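Local coordinates for protein putative esterase (Uncultured bacterium, PDB 7C4D) that probably hydrolyses carboxylic ester bonds, as a bacterial esterase of the alpha/beta hydrolase fold, at residues R17-S22 with S41-L46. Sequence-based numbering, arbitrary orientation. Where two conformers were deposited one is given.
Sequences RKKGES and SIANEL
Lys19 alone reaches across from the edge strand to the helix, where Ala43 and Asn44 receive it. The contact is loose and made by van der Waals approach: no hydrogen bond or salt bridge joins 17-22 to 41-46, and about 96 Å² is buried in all, counting both sides.

The base of the lysine chain packs on Ala43. Its CB points toward the helix, and Lys19 CG stands 4.4 Å from the methyl carbon, Ala43 CB. Lys19 CB lies beside the backbone of the same residue, 4.3 Å from the carbonyl O of Ala43. The CA atoms of Lys19 and Ala43 are 6.9 Å apart.

Further out, the lysine chain passes Asn44. With CG anti to its own carbonyl carbon (chi1 -48°) and further bends at its second and third torsions, the chain carries Lys19 CE to 4.2 Å from Asn44 OD1, a carbon-to-oxygen approach. The CB of Asn44 starts out away from the strand, yet its amide swings back, and the two side chains pass at a slant. Lys19 NZ itself lies 4.9 Å from Asn44 OD1, too far for a hydrogen bond, so any electrostatic attraction is probably weak.

Beyond Lys19 the chain leaves the strand at Gly20, where the backbone angles would jam a CB against the carbonyl O of Lys19. Strand 16-19 is one of the two outermost strands of the mixed sheet, antiparallel to its neighbour 51-55, and Arg17 and Lys19 are hydrogen-bonded through their backbones to Leu54 and Val52 of that neighbour. Ala43 sits against the same two residues while Lys19 of the edge strand meets the helix, a helix-on-sheet layer of the alpha/beta hydrolase fold; on another side of helix 40-46, Ile42 and Leu46 pack against helix 260-270.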
ATOM      1  N   ARG A  17       8.621   9.850   6.723  1.00 45.77           N
ATOM      2  CA  ARG A  17      10.063  10.055   6.701  0.50 46.08           C
ATOM      3  C   ARG A  17      10.457  10.458   5.277  1.00 50.08           C
ATOM      4  O   ARG A  17       9.886   9.954   4.306  1.00 47.23           O
ATOM      5  CB  ARG A  17      10.784   8.755   7.080  0.50 41.53           C
ATOM      6  CG  ARG A  17      10.693   8.381   8.552  0.50 44.58           C
ATOM      7  CD  ARG A  17      11.783   7.420   9.012  0.50 44.59           C
ATOM      8  NE  ARG A  17      11.684   6.121   8.363  0.50 43.64           N
ATOM      9  CZ  ARG A  17      12.633   5.592   7.587  0.50 44.74           C
ATOM     10  NH1 ARG A  17      12.469   4.402   7.025  0.50 40.45           N
ATOM     11  NH2 ARG A  17      13.761   6.251   7.409  0.50 42.24           N
ATOM     12  N   LYS A  18      11.432  11.364   5.153  1.00 45.59           N
ATOM     13  CA  LYS A  18      11.885  11.865   3.859  1.00 48.30           C
ATOM     14  C   LYS A  18      13.331  11.435   3.611  1.00 49.33           C
ATOM     15  O   LYS A  18      14.176  11.657   4.455  1.00 48.69           O
ATOM     16  CB  LYS A  18      11.770  13.390   3.845  1.00 48.27           C
ATOM     17  CG  LYS A  18      12.257  14.066   2.573  1.00 53.47           C
ATOM     18  CD  LYS A  18      11.878  15.514   2.552  1.00 49.14           C
ATOM     19  CE  LYS A  18      12.655  16.285   1.522  1.00 54.62           C
ATOM     20  NZ  LYS A  18      12.407  17.731   1.688  1.00 59.44           N
ATOM     21  N   LYS A  19      13.588  10.772   2.486  1.00 46.68           N
ATOM     22  CA  LYS A  19      14.926  10.436   2.029  1.00 44.89           C
ATOM     23  C   LYS A  19      15.161  11.183   0.723  1.00 48.44           C
ATOM     24  O   LYS A  19      14.370  11.040  -0.214  1.00 47.67           O
ATOM     25  CB  LYS A  19      15.022   8.932   1.749  1.00 49.25           C
ATOM     26  CG  LYS A  19      14.488   7.986   2.832  1.00 53.56           C
ATOM     27  CD  LYS A  19      15.287   7.987   4.124  1.00 50.22           C
ATOM     28  CE  LYS A  19      16.728   7.569   3.959  1.00 58.42           C
ATOM     29  NZ  LYS A  19      17.508   7.917   5.164  1.00 63.73           N
ATOM     30  N   GLY A  20      16.221  11.995   0.682  1.00 47.37           N
ATOM     31  CA  GLY A  20      16.607  12.722  -0.516  1.00 45.93           C
ATOM     32  C   GLY A  20      16.281  14.200  -0.347  1.00 54.20           C
ATOM     33  O   GLY A  20      15.197  14.529   0.136  1.00 54.93           O
ATOM     34  N   GLU A  21      17.224  15.065  -0.763  0.60 56.72           N
ATOM     35  CA  GLU A  21      17.133  16.509  -0.599  0.60 55.98           C
ATOM     36  C   GLU A  21      16.839  17.220  -1.928  0.60 49.37           C
ATOM     37  O   GLU A  21      16.372  18.353  -1.919  0.60 57.21           O
ATOM     38  CB  GLU A  21      18.413  17.030   0.062  0.60 66.66           C
ATOM     39  CG  GLU A  21      18.165  18.024   1.191  0.60 75.72           C
ATOM     40  CD  GLU A  21      19.148  19.184   1.295  0.60 81.34           C
ATOM     41  OE1 GLU A  21      20.340  18.999   0.963  0.60 81.13           O
ATOM     42  OE2 GLU A  21      18.717  20.283   1.699  0.60 79.96           O
ATOM     43  N   SER A  22      17.091  16.571  -3.071  1.00 47.67           N
ATOM     44  CA  SER A  22      16.845  17.218  -4.360  1.00 52.56           C
ATOM     45  C   SER A  22      16.130  16.311  -5.363  1.00 52.17           C
ATOM     46  O   SER A  22      16.186  15.079  -5.274  1.00 57.26           O
ATOM     47  CB  SER A  22      18.094  17.864  -4.929  1.00 63.27           C
ATOM     48  OG  SER A  22      19.041  16.872  -5.286  1.00 63.35           O
ATOM     49  N   SER A  41      14.590  -0.018   1.523  1.00 48.22           N
ATOM     50  CA  SER A  41      15.577  -0.481   0.580  1.00 56.84           C
ATOM     51  C   SER A  41      15.333   0.102  -0.818  1.00 61.28           C
ATOM     52  O   SER A  41      16.299   0.426  -1.491  1.00 61.72           O
ATOM     53  CB  SER A  41      15.581  -1.991   0.607  1.00 58.43           C
ATOM     54  OG  SER A  41      16.381  -2.534  -0.423  1.00 72.10           O
ATOM     55  N   ILE A  42      14.067   0.249  -1.260  1.00 55.53           N
ATOM     56  CA  ILE A  42      13.764   0.858  -2.552  1.00 42.27           C
ATOM     57  C   ILE A  42      14.002   2.378  -2.538  1.00 43.45           C
ATOM     58  O   ILE A  42      14.592   2.925  -3.478  1.00 42.40           O
ATOM     59  CB  ILE A  42      12.400   0.393  -3.108  1.00 51.96           C
ATOM     60  CG1 ILE A  42      12.571  -0.978  -3.753  1.00 42.74           C
ATOM     61  CG2 ILE A  42      11.748   1.417  -4.083  1.00 44.69           C
ATOM     62  CD1 ILE A  42      11.376  -1.831  -3.628  1.00 45.95           C
ATOM     63  N   ALA A  43      13.646   3.046  -1.431  1.00 38.07           N
ATOM     64  CA  ALA A  43      13.837   4.474  -1.267  1.00 39.62           C
ATOM     65  C   ALA A  43      15.322   4.798  -1.167  1.00 49.32           C
ATOM     66  O   ALA A  43      15.705   5.967  -1.282  1.00 46.39           O
ATOM     67  CB  ALA A  43      13.190   4.938   0.008  1.00 38.88           C
ATOM     68  N   ASN A  44      16.102   3.777  -0.782  1.00 50.69           N
ATOM     69  CA  ASN A  44      17.548   3.918  -0.687  1.00 57.13           C
ATOM     70  C   ASN A  44      18.138   4.216  -2.059  1.00 49.27           C
ATOM     71  O   ASN A  44      18.887   5.146  -2.138  1.00 50.68           O
ATOM     72  CB  ASN A  44      18.260   2.787   0.057  1.00 61.09           C
ATOM     73  CG  ASN A  44      18.390   3.090   1.542  1.00 71.41           C
ATOM     74  OD1 ASN A  44      18.265   4.243   1.981  1.00 63.27           O
ATOM     75  ND2 ASN A  44      18.609   2.048   2.333  1.00 74.08           N
ATOM     76  N   GLU A  45      17.758   3.472  -3.104  1.00 47.74           N
ATOM     77  CA  GLU A  45      18.085   3.806  -4.482  1.00 49.24           C
ATOM     78  C   GLU A  45      17.375   5.060  -5.010  1.00 52.35           C
ATOM     79  O   GLU A  45      18.057   5.944  -5.541  1.00 55.62           O
ATOM     80  CB  GLU A  45      17.996   2.559  -5.351  1.00 46.21           C
ATOM     81  CG  GLU A  45      19.089   1.592  -4.951  1.00 58.94           C
ATOM     82  CD  GLU A  45      19.221   0.336  -5.781  1.00 66.80           C
ATOM     83  OE1 GLU A  45      19.159   0.424  -7.029  1.00 82.31           O
ATOM     84  OE2 GLU A  45      19.398  -0.730  -5.177  1.00 93.41           O
ATOM     85  N   LEU A  46      16.041   5.168  -4.826  1.00 45.32           N
ATOM     86  CA  LEU A  46      15.254   6.247  -5.426  1.00 39.54           C
ATOM     87  C   LEU A  46      15.649   7.633  -4.909  1.00 38.84           C
ATOM     88  O   LEU A  46      15.496   8.603  -5.628  1.00 40.26           O
ATOM     89  CB  LEU A  46      13.746   5.979  -5.341  1.00 40.62           C
ATOM     90  CG  LEU A  46      13.219   4.673  -5.978  1.00 40.35           C
ATOM     91  CD1 LEU A  46      11.701   4.582  -5.853  1.00 36.69           C
ATOM     92  CD2 LEU A  46      13.574   4.601  -7.453  1.00 37.44           C
TER